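Local coordinates for lipid-transfer protein (Thermomonospora curvata, PDB 6OK1), which is of unknown function but belongs, as a lipid-transfer protein, to the thiolase superfamily, at residues 20-34 with 105-117. Residues are numbered along the deposited sequence; the frame is centred on the assembly and turned at random.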
loop_
_atom_site.group_PDB
_atom_site.type_symbol
_atom_site.label_atom_id
_atom_site.label_comp_id
_atom_site.label_asym_id
_atom_site.label_seq_id
_atom_site.Cartn_x
_atom_site.Cartn_y
_atom_site.Cartn_z
ATOM N N LYS A 20 18.209 11.281 -15.831
ATOM C CA LYS A 20 17.074 12.154 -16.060
ATOM C C LYS A 20 16.217 11.675 -17.223
ATOM O O LYS A 20 15.262 12.363 -17.601
ATOM C CB LYS A 20 17.550 13.588 -16.330
ATOM C CG LYS A 20 18.529 14.101 -15.290
ATOM C CD LYS A 20 17.889 14.153 -13.907
ATOM C CE LYS A 20 18.875 14.709 -12.870
ATOM N NZ LYS A 20 18.368 14.632 -11.472
ATOM N N ASN A 21 16.545 10.528 -17.796
ATOM C CA ASN A 21 15.721 9.908 -18.823
ATOM C C ASN A 21 16.147 8.467 -19.025
ATOM O O ASN A 21 17.140 8.179 -19.706
ATOM C CB ASN A 21 15.812 10.673 -20.148
ATOM C CG ASN A 21 15.085 9.937 -21.292
ATOM O OD1 ASN A 21 14.068 9.289 -21.072
ATOM N ND2 ASN A 21 15.629 10.025 -22.500
ATOM N N SER A 22 15.401 7.545 -18.411
ATOM C CA SER A 22 15.753 6.141 -18.512
ATOM C C SER A 22 15.458 5.599 -19.898
ATOM O O SER A 22 16.042 4.580 -20.300
ATOM C CB SER A 22 14.980 5.320 -17.494
ATOM O OG SER A 22 13.634 5.150 -17.924
ATOM N N GLY A 23 14.526 6.229 -20.607
ATOM C CA GLY A 23 14.139 5.703 -21.899
ATOM C C GLY A 23 13.397 4.389 -21.865
ATOM O O GLY A 23 13.208 3.772 -22.919
ATOM N N ARG A 24 12.953 3.927 -20.698
ATOM C CA ARG A 24 12.263 2.639 -20.635
ATOM C C ARG A 24 11.240 2.673 -19.499
ATOM O O ARG A 24 11.095 3.677 -18.798
ATOM C CB ARG A 24 13.265 1.498 -20.521
ATOM C CG ARG A 24 14.259 1.547 -19.339
ATOM C CD ARG A 24 15.578 0.907 -19.759
ATOM N NE ARG A 24 16.509 0.573 -18.678
ATOM C CZ ARG A 24 17.391 1.419 -18.141
ATOM N NH1 ARG A 24 17.459 2.673 -18.556
ATOM N NH2 ARG A 24 18.214 1.004 -17.185
ATOM N N SER A 25 10.478 1.591 -19.362
ATOM C CA SER A 25 9.347 1.585 -18.444
ATOM C C SER A 25 9.800 1.468 -16.996
ATOM O O SER A 25 10.877 0.951 -16.691
ATOM C CB SER A 25 8.397 0.432 -18.750
ATOM O OG SER A 25 8.958 -0.779 -18.329
ATOM N N GLU A 26 8.929 1.945 -16.092
ATOM C CA GLU A 26 9.166 1.749 -14.657
ATOM C C GLU A 26 9.284 0.270 -14.321
ATOM O O GLU A 26 10.141 -0.136 -13.519
ATOM C CB GLU A 26 8.050 2.416 -13.847
ATOM C CG GLU A 26 7.920 3.905 -14.135
ATOM C CD GLU A 26 7.124 4.688 -13.101
ATOM O OE1 GLU A 26 6.225 4.094 -12.461
ATOM O OE2 GLU A 26 7.404 5.910 -12.945
ATOM N N LEU A 27 8.469 -0.573 -14.956
ATOM C CA LEU A 27 8.584 -2.007 -14.704
ATOM C C LEU A 27 9.933 -2.543 -15.159
ATOM O O LEU A 27 10.553 -3.359 -14.465
ATOM C CB LEU A 27 7.453 -2.769 -15.397
ATOM C CG LEU A 27 7.499 -4.304 -15.302
ATOM C CD1 LEU A 27 7.357 -4.802 -13.876
ATOM C CD2 LEU A 27 6.419 -4.896 -16.191
ATOM N N GLN A 28 10.429 -2.099 -16.315
ATOM C CA GLN A 28 11.736 -2.586 -16.727
ATOM C C GLN A 28 12.800 -2.165 -15.724
ATOM O O GLN A 28 13.683 -2.952 -15.378
ATOM C CB GLN A 28 12.094 -2.100 -18.146
ATOM C CG GLN A 28 13.498 -2.504 -18.557
ATOM C CD GLN A 28 13.721 -2.535 -20.068
ATOM O OE1 GLN A 28 12.805 -2.396 -20.860
ATOM N NE2 GLN A 28 14.962 -2.727 -20.455
ATOM N N LEU A 29 12.726 -0.933 -15.224
ATOM C CA LEU A 29 13.714 -0.514 -14.237
ATOM C C LEU A 29 13.641 -1.382 -12.983
ATOM O O LEU A 29 14.672 -1.734 -12.405
ATOM C CB LEU A 29 13.494 0.950 -13.871
ATOM C CG LEU A 29 13.641 1.985 -15.001
ATOM C CD1 LEU A 29 13.247 3.354 -14.501
ATOM C CD2 LEU A 29 15.098 1.998 -15.502
ATOM N N ALA A 30 12.424 -1.655 -12.503
ATOM C CA ALA A 30 12.260 -2.499 -11.326
ATOM C C ALA A 30 12.850 -3.866 -11.571
ATOM O O ALA A 30 13.587 -4.386 -10.736
ATOM C CB ALA A 30 10.790 -2.615 -10.954
ATOM N N CYS A 31 12.553 -4.453 -12.729
ATOM C CA CYS A 31 13.079 -5.782 -13.020
ATOM C C CYS A 31 14.599 -5.768 -13.107
ATOM O O CYS A 31 15.261 -6.680 -12.596
ATOM C CB CYS A 31 12.471 -6.306 -14.314
ATOM S SG CYS A 31 10.734 -6.676 -14.159
ATOM N N GLU A 32 15.177 -4.747 -13.733
ATOM C CA GLU A 32 16.635 -4.682 -13.811
ATOM C C GLU A 32 17.260 -4.611 -12.420
ATOM O O GLU A 32 18.210 -5.339 -12.121
ATOM C CB GLU A 32 17.095 -3.494 -14.654
ATOM C CG GLU A 32 16.847 -3.666 -16.132
ATOM C CD GLU A 32 17.277 -2.462 -16.947
ATOM O OE1 GLU A 32 18.145 -1.689 -16.474
ATOM O OE2 GLU A 32 16.746 -2.299 -18.067
ATOM N N ALA A 33 16.760 -3.715 -11.572
ATOM C CA ALA A 33 17.342 -3.549 -10.240
ATOM C C ALA A 33 17.179 -4.818 -9.410
ATOM O O ALA A 33 18.109 -5.246 -8.712
ATOM C CB ALA A 33 16.677 -2.344 -9.546
ATOM N N VAL A 34 16.009 -5.446 -9.494
ATOM C CA VAL A 34 15.732 -6.647 -8.714
ATOM C C VAL A 34 16.657 -7.782 -9.134
ATOM O O VAL A 34 17.269 -8.445 -8.291
ATOM C CB VAL A 34 14.258 -7.038 -8.873
ATOM C CG1 VAL A 34 13.991 -8.448 -8.427
ATOM C CG2 VAL A 34 13.373 -6.048 -8.098
ATOM N N VAL A 105 13.761 -12.080 0.546
ATOM C CA VAL A 105 12.831 -10.987 0.283
ATOM C C VAL A 105 13.578 -9.910 -0.480
ATOM O O VAL A 105 14.679 -9.514 -0.083
ATOM C CB VAL A 105 12.218 -10.434 1.576
ATOM C CG1 VAL A 105 11.161 -9.368 1.236
ATOM C CG2 VAL A 105 11.603 -11.596 2.408
ATOM N N VAL A 106 12.989 -9.423 -1.567
ATOM C CA VAL A 106 13.550 -8.287 -2.294
ATOM C C VAL A 106 12.699 -7.048 -2.051
ATOM O O VAL A 106 11.487 -7.070 -2.259
ATOM C CB VAL A 106 13.678 -8.581 -3.797
ATOM C CG1 VAL A 106 14.427 -7.471 -4.479
ATOM C CG2 VAL A 106 14.417 -9.914 -4.013
ATOM N N CYS A 107 13.343 -5.970 -1.613
ATOM C CA CYS A 107 12.716 -4.672 -1.427
ATOM C C CYS A 107 13.118 -3.790 -2.602
ATOM O O CYS A 107 14.297 -3.748 -2.949
ATOM C CB CYS A 107 13.174 -4.028 -0.114
ATOM S SG CYS A 107 13.091 -5.117 1.312
ATOM N N TYR A 108 12.153 -3.096 -3.226
ATOM C CA TYR A 108 12.497 -2.337 -4.429
ATOM C C TYR A 108 11.653 -1.078 -4.579
ATOM O O TYR A 108 10.585 -0.933 -3.984
ATOM C CB TYR A 108 12.349 -3.204 -5.697
ATOM C CG TYR A 108 10.922 -3.640 -6.001
ATOM C CD1 TYR A 108 10.407 -4.791 -5.452
ATOM C CD2 TYR A 108 10.101 -2.902 -6.846
ATOM C CE1 TYR A 108 9.103 -5.190 -5.729
ATOM C CE2 TYR A 108 8.791 -3.294 -7.111
ATOM C CZ TYR A 108 8.317 -4.441 -6.557
ATOM O OH TYR A 108 7.044 -4.857 -6.795
ATOM N N ARG A 109 12.158 -0.163 -5.410
ATOM C CA ARG A 109 11.432 1.014 -5.849
ATOM C C ARG A 109 12.032 1.408 -7.184
ATOM O O ARG A 109 13.257 1.473 -7.312
ATOM C CB ARG A 109 11.549 2.163 -4.832
ATOM C CG ARG A 109 10.675 3.374 -5.115
ATOM C CD ARG A 109 9.223 3.101 -4.799
ATOM N NE ARG A 109 8.403 4.303 -4.953
ATOM C CZ ARG A 109 7.722 4.646 -6.037
ATOM N NH1 ARG A 109 7.691 3.874 -7.126
ATOM N NH2 ARG A 109 7.045 5.800 -6.036
ATOM N N ALA A 110 11.185 1.663 -8.169
ATOM C CA ALA A 110 11.678 2.138 -9.458
ATOM C C ALA A 110 10.663 3.063 -10.104
ATOM O O ALA A 110 9.456 2.815 -10.044
ATOM C CB ALA A 110 11.989 0.963 -10.397
ATOM N N PHE A 111 11.147 4.141 -10.716
ATOM C CA PHE A 111 10.230 5.087 -11.329
ATOM C C PHE A 111 10.949 5.952 -12.352
ATOM O O PHE A 111 12.188 6.032 -12.390
ATOM C CB PHE A 111 9.532 5.978 -10.280
ATOM C CG PHE A 111 10.437 6.544 -9.207
ATOM C CD1 PHE A 111 11.620 7.207 -9.514
ATOM C CD2 PHE A 111 10.039 6.492 -7.873
ATOM C CE1 PHE A 111 12.420 7.770 -8.508
ATOM C CE2 PHE A 111 10.819 7.062 -6.859
ATOM C CZ PHE A 111 12.027 7.697 -7.182
ATOM N N ASN A 112 10.139 6.612 -13.176
ATOM C CA ASN A 112 10.588 7.685 -14.051
ATOM C C ASN A 112 10.032 9.012 -13.553
ATOM O O ASN A 112 9.155 9.606 -14.163
ATOM C CB ASN A 112 10.117 7.427 -15.472
ATOM C CG ASN A 112 10.851 6.289 -16.114
ATOM O OD1 ASN A 112 12.077 6.185 -16.006
ATOM N ND2 ASN A 112 10.108 5.411 -16.781
ATOM N N GLU A 113 10.534 9.484 -12.424
ATOM C CA GLU A 113 10.015 10.724 -11.865
ATOM C C GLU A 113 10.500 11.957 -12.609
ATOM O O GLU A 113 9.837 12.984 -12.543
ATOM C CB GLU A 113 10.390 10.862 -10.381
ATOM C CG GLU A 113 9.533 10.054 -9.441
ATOM C CD GLU A 113 9.237 10.774 -8.148
ATOM O OE1 GLU A 113 8.062 10.754 -7.750
ATOM O OE2 GLU A 113 10.161 11.352 -7.528
ATOM N N ARG A 114 11.636 11.885 -13.307
ATOM C CA ARG A 114 12.084 13.040 -14.079
ATOM C C ARG A 114 11.462 13.097 -15.465
ATOM O O ARG A 114 11.057 14.173 -15.910
ATOM C CB ARG A 114 13.604 13.036 -14.213
ATOM C CG ARG A 114 14.154 14.394 -14.727
ATOM C CD ARG A 114 13.890 15.488 -13.717
ATOM N NE ARG A 114 14.256 16.839 -14.126
ATOM C CZ ARG A 114 13.518 17.629 -14.902
ATOM N NH1 ARG A 114 12.414 17.170 -15.474
ATOM N NH2 ARG A 114 13.901 18.886 -15.112
ATOM N N SER A 115 11.350 11.949 -16.137
ATOM C CA SER A 115 10.850 11.907 -17.501
ATOM C C SER A 115 9.366 11.573 -17.620
ATOM O O SER A 115 8.793 11.778 -18.695
ATOM C CB SER A 115 11.647 10.895 -18.321
ATOM O OG SER A 115 11.472 9.553 -17.855
ATOM N N GLY A 116 8.729 11.072 -16.565
ATOM C CA GLY A 116 7.319 10.684 -16.660
ATOM C C GLY A 116 6.400 11.889 -16.529
ATOM O O GLY A 116 6.707 12.858 -15.838
ATOM N N VAL A 117 5.287 11.839 -17.262
ATOM C CA VAL A 117 4.295 12.921 -17.339
ATOM C C VAL A 117 4.618 14.153 -16.488
ATOM O O VAL A 117 3.721 14.845 -16.003
ATOM C CB VAL A 117 2.917 12.374 -16.954
ATOM C CG1 VAL A 117 2.419 11.420 -18.035
ATOM C CG2 VAL A 117 2.978 11.677 -15.589
HETATM O O HOH W 1 12.145 7.732 -19.893
HETATM O O HOH W 2 6.609 3.299 -9.702
#
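Asn112, at the end of strand 105-112, uses its side-chain amide and its backbone N-H to hold the start of helix 26-34 and the loop before it. Its CG lies beside the backbone N (chi1 -71°), which turns the amide toward residues 22-24. Asn112 ND2 donates to Arg24 O at 2.8 Å, almost head-on to the carbonyl oxygen. Asn112 OD1 accepts from Ser22 OG at 2.7 Å, with the hydroxyl tilted from the carbonyl plane. Ser22 OG in turn accepts from Arg24 N, which closes an ST turn. Both polar ends of the buried amide are therefore used.

Glu26, in the first turn of the helix, lies alongside Asn112 with its chain running the other way. Glu26 OE2 accepts from Asn112 N at 2.8 Å, on the anti side but well out of the carboxylate plane, in a nearly straight bond (171°). The other oxygen, OE1, reaches Arg109 NH1 and Ala110 O through one water and also bonds Thr58. This fixes both ends of the carboxylate.

Deeper in, Ala110 sets its methyl against the helix backbone, its CB 3.4 Å from Ala30 N. Ala30 CB and Ala110 CB meet at 3.8 Å, and these two small residues allow the axes to approach to 6.7 Å. Further along, Val34 CG2 packs obliquely on Tyr108, 3.9 Å from Tyr108 CB, and also touches Val106 CG1. Ala223 of strand 219-228 borders this apolar patch beside Val34 and Val106. At the other end, a water joins Asn21 OD1, Gly23 N and Ser115 OG, and Asp219 binds Ser115 as well.

The helix runs roughly antiparallel to the strand, at 145°. This is a helix packed on a mixed sheet, part of the layered alpha/beta architecture of the thiolase fold, here within its N-terminal domain.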